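Local coordinates for internalin (Listeria monocytogenes serotype 4b, PDB 4FMZ), which probably takes part in adhesion to and invasion of host cells, presenting a leucine-rich-repeat solenoid surface suited to protein binding, at residues N297-E302 with S319-T324; S278-L283 with M304-G309; T234-L239 with S256-V261. All coordinates share one frame; numbering follows the deposited sequence. Where two conformers were deposited one is given.

Contact 1: N297-E302 with S319-T324; sequences NQLGNE and SQNHIT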
ATOM      1  N   ASN A 297      25.458   9.899  -8.668  1.00 20.83           N
ATOM      2  CA  ASN A 297      25.993   8.756  -9.397  1.00 20.67           C
ATOM      3  C   ASN A 297      27.421   9.114  -9.776  1.00 22.81           C
ATOM      4  O   ASN A 297      27.986  10.004  -9.144  1.00 21.48           O
ATOM      5  CB  ASN A 297      25.093   8.391 -10.590  1.00 18.60           C
ATOM      6  CG  ASN A 297      23.988   7.473 -10.168  1.00 28.61           C
ATOM      7  OD1 ASN A 297      24.241   6.320  -9.827  1.00 24.03           O
ATOM      8  ND2 ASN A 297      22.750   7.976 -10.113  1.00 23.22           N
ATOM      9  N   GLN A 298      28.003   8.460 -10.780  1.00 20.38           N
ATOM     10  CA  GLN A 298      29.388   8.713 -11.159  1.00 19.46           C
ATOM     11  C   GLN A 298      29.482   9.105 -12.648  1.00 22.40           C
ATOM     12  O   GLN A 298      30.423   8.714 -13.347  1.00 20.38           O
ATOM     13  CB  GLN A 298      30.245   7.471 -10.829  1.00 20.98           C
ATOM     14  CG  GLN A 298      30.256   7.155  -9.323  1.00 34.70           C
ATOM     15  CD  GLN A 298      31.094   5.973  -8.924  1.00 53.32           C
ATOM     16  OE1 GLN A 298      32.133   5.682  -9.523  1.00 47.97           O
ATOM     17  NE2 GLN A 298      30.716   5.337  -7.828  1.00 43.63           N
ATOM     18  N   LEU A 299      28.535   9.938 -13.107  1.00 18.87           N
ATOM     19  CA  LEU A 299      28.481  10.398 -14.500  1.00 19.02           C
ATOM     20  C   LEU A 299      29.396  11.596 -14.753  1.00 23.65           C
ATOM     21  O   LEU A 299      29.664  12.375 -13.843  1.00 22.71           O
ATOM     22  CB  LEU A 299      27.045  10.758 -14.913  1.00 19.10           C
ATOM     23  CG  LEU A 299      25.972   9.667 -14.758  1.00 23.32           C
ATOM     24  CD1 LEU A 299      24.604  10.252 -14.987  1.00 23.66           C
ATOM     25  CD2 LEU A 299      26.216   8.478 -15.713  1.00 26.27           C
ATOM     26  N   GLY A 300      29.806  11.751 -16.002  1.00 20.97           N
ATOM     27  CA  GLY A 300      30.667  12.840 -16.442  1.00 21.33           C
ATOM     28  C   GLY A 300      30.169  13.503 -17.705  1.00 24.48           C
ATOM     29  O   GLY A 300      29.084  13.193 -18.190  1.00 21.78           O
ATOM     30  N   ASN A 301      30.985  14.384 -18.271  1.00 23.85           N
ATOM     31  CA  ASN A 301      30.651  15.159 -19.470  1.00 23.57           C
ATOM     32  C   ASN A 301      30.328  14.294 -20.688  1.00 25.85           C
ATOM     33  O   ASN A 301      29.445  14.664 -21.455  1.00 24.49           O
ATOM     34  CB  ASN A 301      31.786  16.122 -19.789  1.00 19.00           C
ATOM     35  CG  ASN A 301      31.965  17.158 -18.702  1.00 36.33           C
ATOM     36  OD1 ASN A 301      31.061  17.419 -17.893  1.00 21.04           O
ATOM     37  ND2 ASN A 301      33.132  17.782 -18.660  1.00 26.91           N
ATOM     38  N   GLU A 302      31.029  13.153 -20.857  1.00 22.84           N
ATOM     39  CA  GLU A 302      30.839  12.228 -21.974  1.00 23.09           C
ATOM     40  C   GLU A 302      29.472  11.522 -21.934  1.00 28.29           C
ATOM     41  O   GLU A 302      29.082  10.896 -22.922  1.00 30.12           O
ATOM     42  CB  GLU A 302      31.971  11.173 -22.002  1.00 24.38           C
ATOM     43  CG  GLU A 302      31.931  10.149 -20.868  1.00 33.90           C
ATOM     44  CD  GLU A 302      32.457  10.547 -19.499  1.00 56.38           C
ATOM     45  OE1 GLU A 302      32.825  11.730 -19.295  1.00 46.49           O
ATOM     46  OE2 GLU A 302      32.503   9.656 -18.622  1.00 49.56           O
ATOM     47  N   SER A 319      22.329  16.389 -10.229  1.00 20.04           N
ATOM     48  CA  SER A 319      23.271  16.991  -9.275  1.00 19.55           C
ATOM     49  C   SER A 319      24.189  15.957  -8.621  1.00 21.66           C
ATOM     50  O   SER A 319      23.836  14.793  -8.510  1.00 18.70           O
ATOM     51  CB  SER A 319      22.534  17.785  -8.202  1.00 21.87           C
ATOM     52  OG  SER A 319      21.838  16.961  -7.282  1.00 26.60           O
ATOM     53  N   GLN A 320      25.392  16.403  -8.233  1.00 19.96           N
ATOM     54  CA  GLN A 320      26.413  15.642  -7.510  1.00 19.49           C
ATOM     55  C   GLN A 320      26.866  14.347  -8.232  1.00 23.35           C
ATOM     56  O   GLN A 320      26.903  13.243  -7.668  1.00 23.18           O
ATOM     57  CB  GLN A 320      25.992  15.374  -6.057  1.00 20.71           C
ATOM     58  CG  GLN A 320      25.796  16.699  -5.275  1.00 22.54           C
ATOM     59  CD  GLN A 320      25.824  16.536  -3.777  1.00 24.73           C
ATOM     60  OE1 GLN A 320      25.294  15.576  -3.218  1.00 23.63           O
ATOM     61  NE2 GLN A 320      26.359  17.532  -3.082  1.00 19.75           N
ATOM     62  N   ASN A 321      27.251  14.536  -9.490  1.00 19.33           N
ATOM     63  CA  ASN A 321      27.954  13.583 -10.351  1.00 19.63           C
ATOM     64  C   ASN A 321      29.340  14.225 -10.527  1.00 24.27           C
ATOM     65  O   ASN A 321      29.799  14.873  -9.580  1.00 24.01           O
ATOM     66  CB  ASN A 321      27.196  13.383 -11.676  1.00 18.04           C
ATOM     67  CG  ASN A 321      26.060  12.409 -11.557  1.00 29.00           C
ATOM     68  OD1 ASN A 321      26.267  11.205 -11.546  1.00 24.96           O
ATOM     69  ND2 ASN A 321      24.837  12.903 -11.488  1.00 18.62           N
ATOM     70  N   HIS A 322      29.938  14.200 -11.729  1.00 22.19           N
ATOM     71  CA  HIS A 322      31.218  14.895 -12.032  1.00 23.41           C
ATOM     72  C   HIS A 322      31.043  15.708 -13.332  1.00 26.69           C
ATOM     73  O   HIS A 322      31.938  15.718 -14.174  1.00 27.19           O
ATOM     74  CB  HIS A 322      32.405  13.889 -12.172  1.00 24.76           C
ATOM     75  CG  HIS A 322      32.446  12.843 -11.113  1.00 29.18           C
ATOM     76  ND1 HIS A 322      32.724  13.161  -9.794  1.00 31.98           N
ATOM     77  CD2 HIS A 322      32.209  11.515 -11.202  1.00 31.35           C
ATOM     78  CE1 HIS A 322      32.621  12.025  -9.123  1.00 31.43           C
ATOM     79  NE2 HIS A 322      32.331  11.006  -9.928  1.00 31.58           N
ATOM     80  N   ILE A 323      29.877  16.350 -13.515  1.00 21.35           N
ATOM     81  CA  ILE A 323      29.571  17.070 -14.757  1.00 20.38           C
ATOM     82  C   ILE A 323      29.953  18.531 -14.633  1.00 25.66           C
ATOM     83  O   ILE A 323      29.575  19.182 -13.656  1.00 26.05           O
ATOM     84  CB  ILE A 323      28.076  16.894 -15.133  1.00 22.27           C
ATOM     85  CG1 ILE A 323      27.701  15.404 -15.211  1.00 20.72           C
ATOM     86  CG2 ILE A 323      27.700  17.631 -16.434  1.00 23.66           C
ATOM     87  CD1 ILE A 323      26.226  15.138 -14.775  1.00 19.78           C
ATOM     88  N   THR A 324      30.674  19.050 -15.644  1.00 22.52           N
ATOM     89  CA  THR A 324      31.080  20.458 -15.688  1.00 24.23           C
ATOM     90  C   THR A 324      30.550  21.146 -16.959  1.00 30.62           C
ATOM     91  O   THR A 324      30.588  22.379 -17.051  1.00 31.05           O
ATOM     92  CB  THR A 324      32.606  20.595 -15.584  1.00 28.56           C
ATOM     93  OG1 THR A 324      33.230  19.894 -16.668  1.00 28.84           O
ATOM     94  CG2 THR A 324      33.149  20.128 -14.233  1.00 27.29           C
TER
HETATM   95  O   HOH W   1      33.515   8.486  -9.908  1.00 29.52           O
HETATM   96  O   HOH W   2      33.345  14.904 -16.627  1.00 26.04           O
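N321 and N301 carry the polar contact from opposite segments, each turning its side-chain amide onto the backbone of the opposite segment. N321 OD1 accepts from L299 N at 3.0 Å with an N-H...O angle of 166°, the donor tilted 27° from the carbonyl plane; a weak bond from N297 N reaches the same oxygen. A chi1 of -82° sets N321 CG beside its own backbone N; from there OD1 meets L299 N, while ND2 bonds L318 O and L294 O, so both ends of the group are held. N301 works as a two-pronged partner of T324: OD1 takes T324 N at 2.8 Å on a lone pair in the carbonyl plane, while ND2 gives to T324 OG1 at 2.9 Å, the hydroxyl lying in the amide plane. N301 OD1 also accepts from D325 N.

N321 belongs to the asparagine ladder that runs from turn to turn of leucine-rich-repeat solenoids; N297 continues it, with OD1 on I277 N and ND2 on V272 O.

Between the backbones, H322 N meets L299 O at 2.8 Å, almost head-on to the carbonyl. Water joins the segments twice: one molecule links Q298 OE1 to H322 NE2, the other N301 N to H322 O. Apolar contact is slight. L299 CB comes no nearer than 4.5 Å to I323 CD1, whereas L299 CB lies 3.5 Å from N321 OD1, the two side chains running side by side.

Contact 2: S278-L283 with M304-G309; sequences SDISVL and MEVIGG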
ATOM      1  N   SER A 278      28.099   4.697 -13.870  1.00 20.86           N
ATOM      2  CA  SER A 278      29.058   5.526 -14.613  1.00 20.85           C
ATOM      3  C   SER A 278      28.756   5.494 -16.127  1.00 28.17           C
ATOM      4  O   SER A 278      29.320   6.283 -16.869  1.00 29.46           O
ATOM      5  CB  SER A 278      30.491   5.092 -14.332  1.00 22.66           C
ATOM      6  OG  SER A 278      30.667   3.714 -14.618  1.00 30.90           O
ATOM      7  N   ASP A 279      27.869   4.597 -16.578  1.00 25.92           N
ATOM      8  CA  ASP A 279      27.512   4.515 -17.998  1.00 25.75           C
ATOM      9  C   ASP A 279      26.000   4.436 -18.180  1.00 27.12           C
ATOM     10  O   ASP A 279      25.344   3.626 -17.532  1.00 25.25           O
ATOM     11  CB  ASP A 279      28.190   3.321 -18.691  1.00 28.25           C
ATOM     12  CG  ASP A 279      28.051   3.403 -20.202  1.00 44.02           C
ATOM     13  OD1 ASP A 279      28.874   4.107 -20.838  1.00 48.13           O
ATOM     14  OD2 ASP A 279      27.063   2.868 -20.735  1.00 44.96           O
ATOM     15  N   ILE A 280      25.464   5.256 -19.093  1.00 22.92           N
ATOM     16  CA  ILE A 280      24.030   5.321 -19.362  1.00 22.53           C
ATOM     17  C   ILE A 280      23.737   5.256 -20.877  1.00 25.81           C
ATOM     18  O   ILE A 280      22.666   5.680 -21.303  1.00 24.31           O
ATOM     19  CB  ILE A 280      23.426   6.616 -18.714  1.00 25.30           C
ATOM     20  CG1 ILE A 280      24.232   7.877 -19.094  1.00 25.96           C
ATOM     21  CG2 ILE A 280      23.272   6.464 -17.187  1.00 24.99           C
ATOM     22  CD1 ILE A 280      23.561   9.132 -18.820  1.00 35.40           C
ATOM     23  N   SER A 281      24.657   4.683 -21.683  1.00 23.57           N
ATOM     24  CA  SER A 281      24.473   4.586 -23.138  1.00 23.99           C
ATOM     25  C   SER A 281      23.185   3.827 -23.526  1.00 28.63           C
ATOM     26  O   SER A 281      22.593   4.152 -24.557  1.00 28.74           O
ATOM     27  CB  SER A 281      25.694   3.972 -23.819  1.00 25.83           C
ATOM     28  OG  SER A 281      26.056   2.746 -23.214  1.00 34.38           O
ATOM     29  N   VAL A 282      22.699   2.902 -22.676  1.00 26.51           N
ATOM     30  CA  VAL A 282      21.450   2.158 -22.942  1.00 26.78           C
ATOM     31  C   VAL A 282      20.201   3.087 -22.943  1.00 28.40           C
ATOM     32  O   VAL A 282      19.167   2.704 -23.498  1.00 27.21           O
ATOM     33  CB  VAL A 282      21.229   0.943 -21.993  1.00 32.00           C
ATOM     34  CG1 VAL A 282      22.258  -0.156 -22.262  1.00 32.87           C
ATOM     35  CG2 VAL A 282      21.231   1.360 -20.517  1.00 31.46           C
ATOM     36  N   LEU A 283      20.294   4.303 -22.355  1.00 24.82           N
ATOM     37  CA  LEU A 283      19.148   5.214 -22.313  1.00 24.49           C
ATOM     38  C   LEU A 283      18.744   5.744 -23.700  1.00 29.70           C
ATOM     39  O   LEU A 283      17.602   6.179 -23.845  1.00 29.15           O
ATOM     40  CB  LEU A 283      19.363   6.391 -21.337  1.00 23.94           C
ATOM     41  CG  LEU A 283      19.607   6.035 -19.859  1.00 27.37           C
ATOM     42  CD1 LEU A 283      19.705   7.301 -19.005  1.00 27.00           C
ATOM     43  CD2 LEU A 283      18.539   5.069 -19.313  1.00 28.18           C
HETATM   44  N   MSE A 304      26.560  13.102 -21.287  1.00 17.47           N
HETATM   45  CA  MSE A 304      25.497  14.076 -21.467  0.50 17.56           C
HETATM   46  C   MSE A 304      24.815  14.015 -22.828  1.00 23.64           C
HETATM   47  O   MSE A 304      23.602  14.268 -22.909  1.00 24.26           O
HETATM   48  CB  MSE A 304      26.029  15.472 -21.189  0.50 19.38           C
HETATM   49  CG  MSE A 304      25.146  16.228 -20.252  0.50 25.10           C
HETATM   50 SE   MSE A 304      25.085  15.761 -18.326  0.38 30.60          SE
HETATM   51  CE  MSE A 304      25.268  13.848 -18.227  0.50 27.30           C
ATOM     52  N   GLU A 305      25.558  13.647 -23.870  1.00 24.06           N
ATOM     53  CA  GLU A 305      25.045  13.542 -25.243  1.00 26.19           C
ATOM     54  C   GLU A 305      23.824  12.616 -25.334  1.00 30.47           C
ATOM     55  O   GLU A 305      22.861  12.959 -26.021  1.00 29.43           O
ATOM     56  CB  GLU A 305      26.158  13.051 -26.187  1.00 28.40           C
ATOM     57  CG  GLU A 305      25.919  13.374 -27.653  1.00 45.80           C
ATOM     58  CD  GLU A 305      26.953  12.791 -28.598  1.00 77.70           C
ATOM     59  OE1 GLU A 305      28.107  13.281 -28.606  1.00 81.45           O
ATOM     60  OE2 GLU A 305      26.608  11.842 -29.339  1.00 79.09           O
ATOM     61  N   VAL A 306      23.854  11.463 -24.632  1.00 28.42           N
ATOM     62  CA  VAL A 306      22.743  10.504 -24.652  1.00 27.43           C
ATOM     63  C   VAL A 306      21.495  11.128 -23.963  1.00 29.92           C
ATOM     64  O   VAL A 306      20.385  10.986 -24.492  1.00 29.14           O
ATOM     65  CB  VAL A 306      23.117   9.092 -24.089  1.00 30.84           C
ATOM     66  CG1 VAL A 306      23.548   9.133 -22.624  1.00 30.81           C
ATOM     67  CG2 VAL A 306      21.972   8.103 -24.283  1.00 30.68           C
ATOM     68  N   ILE A 307      21.682  11.868 -22.846  1.00 26.16           N
ATOM     69  CA  ILE A 307      20.545  12.495 -22.143  1.00 25.05           C
ATOM     70  C   ILE A 307      19.907  13.574 -23.027  1.00 28.68           C
ATOM     71  O   ILE A 307      18.688  13.694 -23.042  1.00 27.23           O
ATOM     72  CB  ILE A 307      20.902  13.048 -20.735  1.00 27.25           C
ATOM     73  CG1 ILE A 307      21.526  11.946 -19.857  1.00 26.67           C
ATOM     74  CG2 ILE A 307      19.651  13.618 -20.055  1.00 27.10           C
ATOM     75  CD1 ILE A 307      22.014  12.382 -18.501  1.00 23.69           C
ATOM     76  N   GLY A 308      20.724  14.314 -23.774  1.00 27.08           N
ATOM     77  CA  GLY A 308      20.245  15.338 -24.698  1.00 27.58           C
ATOM     78  C   GLY A 308      19.288  14.838 -25.766  1.00 32.43           C
ATOM     79  O   GLY A 308      18.486  15.622 -26.275  1.00 32.33           O
ATOM     80  N   GLY A 309      19.361  13.537 -26.090  1.00 29.23           N
ATOM     81  CA  GLY A 309      18.485  12.891 -27.063  1.00 28.69           C
ATOM     82  C   GLY A 309      17.106  12.545 -26.529  1.00 32.48           C
ATOM     83  O   GLY A 309      16.177  12.337 -27.315  1.00 32.51           O
TER
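I280 and V306 face each other with both CB atoms directed across the interface, and their side chains cross at a slant. The I280 side chain starts with CG1 between the backbone N and the carbonyl carbon (chi1 50°) and then extends, which carries CD1 over to the helical segment. There the methyl meets two residues. V306 CG1 lies 3.8 Å from I280 CD1, and it is equally close to I280 CG1, so one valine branch rests against the outer end of the isoleucine. The second partner is I307, whose CB leaves its backbone at an angle to the interface but whose extended side chain brings its end nearer: I307 CD1 approaches I280 CD1 to 3.6 Å, and CG1 of I307 is as near to that methyl. The I280 and I307 side chains also cross obliquely.

The other valine branch, V306 CG2, lies against backbone carbonyls, 3.9 Å from I280 O and 4.0 Å from S281 O, and it touches the L283 side chain more loosely, with L283 CB at 4.3 Å. The contact between the segments is van der Waals in kind; the side-chain hydrogen bonds of D279 and S281 lie within 278-283, and S281 O bonds N284 ND2. D279 OD2 receives S281 N at 3.2 Å, from above the carboxylate plane, and S281 OG at 2.7 Å on its syn lone pair; the first of these bonds makes an Asx turn leading into the 3-10 segment 281-283.

The contact sets the convex-side turn that follows strand 269-271 against helix 304-308, which comes after strand 291-293. Beyond the helix, I307 packs on L329, in the loop between strands 315-317 and 337-338.

Contact 3: T234-L239 with S256-V261; sequences TDLSPL and SDINAV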
ATOM      1  N   THR A 234      22.074  -4.750  -6.205  1.00 24.87           N
ATOM      2  CA  THR A 234      23.228  -4.510  -7.065  1.00 25.26           C
ATOM      3  C   THR A 234      22.892  -4.882  -8.510  1.00 30.94           C
ATOM      4  O   THR A 234      23.248  -4.144  -9.425  1.00 32.30           O
ATOM      5  CB  THR A 234      24.465  -5.295  -6.571  1.00 30.82           C
ATOM      6  OG1 THR A 234      24.135  -6.684  -6.495  1.00 34.93           O
ATOM      7  CG2 THR A 234      24.942  -4.842  -5.209  1.00 26.51           C
ATOM      8  N   ASP A 235      22.193  -6.025  -8.704  1.00 27.02           N
ATOM      9  CA  ASP A 235      21.897  -6.604 -10.006  1.00 25.88           C
ATOM     10  C   ASP A 235      20.465  -6.353 -10.470  1.00 27.40           C
ATOM     11  O   ASP A 235      19.511  -6.825  -9.852  1.00 27.21           O
ATOM     12  CB  ASP A 235      22.206  -8.117  -9.981  1.00 27.79           C
ATOM     13  CG  ASP A 235      22.047  -8.832 -11.309  1.00 36.14           C
ATOM     14  OD1 ASP A 235      21.998  -8.149 -12.353  1.00 35.95           O
ATOM     15  OD2 ASP A 235      21.974 -10.074 -11.305  1.00 43.94           O
ATOM     16  N   LEU A 236      20.346  -5.675 -11.624  1.00 23.07           N
ATOM     17  CA  LEU A 236      19.081  -5.326 -12.268  1.00 23.71           C
ATOM     18  C   LEU A 236      18.664  -6.302 -13.371  1.00 27.31           C
ATOM     19  O   LEU A 236      17.561  -6.151 -13.890  1.00 26.91           O
ATOM     20  CB  LEU A 236      19.151  -3.907 -12.871  1.00 23.64           C
ATOM     21  CG  LEU A 236      19.263  -2.724 -11.916  1.00 27.74           C
ATOM     22  CD1 LEU A 236      19.118  -1.422 -12.665  1.00 27.15           C
ATOM     23  CD2 LEU A 236      18.210  -2.800 -10.823  1.00 29.88           C
ATOM     24  N   SER A 237      19.509  -7.296 -13.725  1.00 24.96           N
ATOM     25  CA  SER A 237      19.227  -8.277 -14.790  1.00 25.48           C
ATOM     26  C   SER A 237      17.820  -8.938 -14.640  1.00 28.54           C
ATOM     27  O   SER A 237      17.168  -9.087 -15.677  1.00 26.89           O
ATOM     28  CB  SER A 237      20.343  -9.321 -14.923  1.00 30.04           C
ATOM     29  OG  SER A 237      20.384 -10.272 -13.869  1.00 39.87           O
ATOM     30  N   PRO A 238      17.248  -9.200 -13.420  1.00 26.04           N
ATOM     31  CA  PRO A 238      15.873  -9.757 -13.358  1.00 25.55           C
ATOM     32  C   PRO A 238      14.771  -8.851 -13.948  1.00 27.99           C
ATOM     33  O   PRO A 238      13.677  -9.336 -14.192  1.00 27.59           O
ATOM     34  CB  PRO A 238      15.645  -9.953 -11.855  1.00 26.98           C
ATOM     35  CG  PRO A 238      17.013 -10.116 -11.290  1.00 31.62           C
ATOM     36  CD  PRO A 238      17.817  -9.105 -12.056  1.00 27.65           C
ATOM     37  N   LEU A 239      15.053  -7.556 -14.200  1.00 24.45           N
ATOM     38  CA  LEU A 239      14.068  -6.623 -14.771  1.00 23.46           C
ATOM     39  C   LEU A 239      14.079  -6.617 -16.300  1.00 25.75           C
ATOM     40  O   LEU A 239      13.174  -6.045 -16.903  1.00 23.76           O
ATOM     41  CB  LEU A 239      14.336  -5.163 -14.282  1.00 23.19           C
ATOM     42  CG  LEU A 239      14.490  -4.907 -12.787  1.00 27.83           C
ATOM     43  CD1 LEU A 239      14.781  -3.432 -12.521  1.00 28.63           C
ATOM     44  CD2 LEU A 239      13.249  -5.346 -12.017  1.00 30.07           C
ATOM     45  N   SER A 256      25.577  -0.444 -10.154  1.00 22.87           N
ATOM     46  CA  SER A 256      26.648   0.201 -10.922  1.00 23.38           C
ATOM     47  C   SER A 256      26.437  -0.010 -12.417  1.00 28.66           C
ATOM     48  O   SER A 256      27.122   0.611 -13.227  1.00 29.15           O
ATOM     49  CB  SER A 256      28.029  -0.304 -10.501  1.00 26.19           C
ATOM     50  OG  SER A 256      28.148  -1.708 -10.611  1.00 35.25           O
ATOM     51  N   ASP A 257      25.470  -0.863 -12.779  1.00 25.15           N
ATOM     52  CA  ASP A 257      25.182  -1.229 -14.159  1.00 25.65           C
ATOM     53  C   ASP A 257      23.668  -1.215 -14.402  1.00 28.80           C
ATOM     54  O   ASP A 257      22.921  -1.896 -13.694  1.00 28.32           O
ATOM     55  CB  ASP A 257      25.789  -2.636 -14.436  1.00 28.57           C
ATOM     56  CG  ASP A 257      25.665  -3.202 -15.838  1.00 43.21           C
ATOM     57  OD1 ASP A 257      24.839  -2.694 -16.616  1.00 44.22           O
ATOM     58  OD2 ASP A 257      26.360  -4.196 -16.136  1.00 51.89           O
ATOM     59  N   ILE A 258      23.229  -0.467 -15.436  1.00 24.38           N
ATOM     60  CA  ILE A 258      21.815  -0.380 -15.795  1.00 23.52           C
ATOM     61  C   ILE A 258      21.536  -0.940 -17.214  1.00 26.40           C
ATOM     62  O   ILE A 258      20.477  -0.628 -17.766  1.00 24.98           O
ATOM     63  CB  ILE A 258      21.242   1.066 -15.637  1.00 26.26           C
ATOM     64  CG1 ILE A 258      21.957   2.099 -16.553  1.00 26.94           C
ATOM     65  CG2 ILE A 258      21.210   1.496 -14.172  1.00 26.51           C
ATOM     66  CD1 ILE A 258      21.049   3.299 -16.996  1.00 26.71           C
ATOM     67  N   ASN A 259      22.441  -1.784 -17.790  1.00 23.80           N
ATOM     68  CA  ASN A 259      22.246  -2.377 -19.121  0.50 24.22           C
ATOM     69  C   ASN A 259      20.881  -3.079 -19.233  1.00 27.80           C
ATOM     70  O   ASN A 259      20.264  -3.056 -20.296  1.00 27.56           O
ATOM     71  CB  ASN A 259      23.364  -3.370 -19.459  0.50 24.90           C
ATOM     72  CG  ASN A 259      23.277  -3.922 -20.860  0.50 43.79           C
ATOM     73  OD1 ASN A 259      23.576  -3.236 -21.844  0.50 34.04           O
ATOM     74  ND2 ASN A 259      22.832  -5.169 -20.983  0.50 35.94           N
ATOM     75  N   ALA A 260      20.412  -3.682 -18.135  1.00 23.64           N
ATOM     76  CA  ALA A 260      19.143  -4.415 -18.053  1.00 25.16           C
ATOM     77  C   ALA A 260      17.887  -3.592 -18.437  1.00 28.85           C
ATOM     78  O   ALA A 260      16.850  -4.194 -18.695  1.00 29.19           O
ATOM     79  CB  ALA A 260      18.961  -4.959 -16.649  1.00 26.53           C
ATOM     80  N   VAL A 261      17.957  -2.245 -18.464  1.00 25.03           N
ATOM     81  CA  VAL A 261      16.771  -1.437 -18.796  1.00 24.16           C
ATOM     82  C   VAL A 261      16.640  -1.205 -20.321  1.00 27.80           C
ATOM     83  O   VAL A 261      15.665  -0.585 -20.744  1.00 27.18           O
ATOM     84  CB  VAL A 261      16.712  -0.077 -18.029  1.00 27.49           C
ATOM     85  CG1 VAL A 261      16.757  -0.277 -16.515  1.00 27.23           C
ATOM     86  CG2 VAL A 261      17.796   0.892 -18.497  1.00 26.51           C
TER
HETATM   87  O   HOH W   3      25.002  -3.188 -10.995  1.00 24.89           O
HETATM   88  O   HOH W   4      22.523  -4.559 -13.039  1.00 21.52           O
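Two successive convex-side turns of the leucine-rich-repeat solenoid stack here, each an Asx turn leading into a short 3-10 segment, 237-239 and 259-261. L236 and A260 bring them together. A260 CB points across and sits 3.3 Å from L236 O, with L236 CB 3.9 Å away. The leucine's chi1 of -67° places CG beside its backbone N, and the side chain then runs alongside I258, where L236 CD1 meets I258 CG2 at 3.9 Å.

The aspartates shape the turns in different ways. D235 OD1 accepts S237 N at 3.0 Å from above the carboxylate plane, while its other oxygen takes S237 OG on the syn side. D257 OD1 receives N259 N at 2.8 Å, nearly in line with the C-O bond.

Water takes the place of direct polar bonds between the turns. One molecule takes L236 N and gives to D257 O, 2.8 Å from each; a second lies between T234 O and S256 N, but its 2.5 Å distance to T234 O leaves that bridge doubtful. The chemistry thus divides the interface: L236 and I258, both buried, meet as hydrocarbon and A260 CB rests against the L236 carbonyl, while L236 N and D257 O, which do not bond directly, are bridged by water.

From the N terminus, contact 3 comes first, closing the loop that carries strand 247-249 between 234-239 and 256-261. Contact 2 opens later, at 278-283, and contact 1 opens at 297-302 before contact 2 closes at 304-309; contact 1 then closes at 319-324, so these two cross while contact 3 stands in series with both. Contacts 1 and 2 touch through L299 CD2 and I280 CG2, 3.9 Å apart. Contacts 2 and 3 meet where V282 CG2 lies 3.5 Å from I258 O. Contacts 1 and 3 stay about 7 Å apart at their nearest atoms. Together they pack loops lying between strands 225-227 and 337-338, toward the C-terminal end of the solenoid.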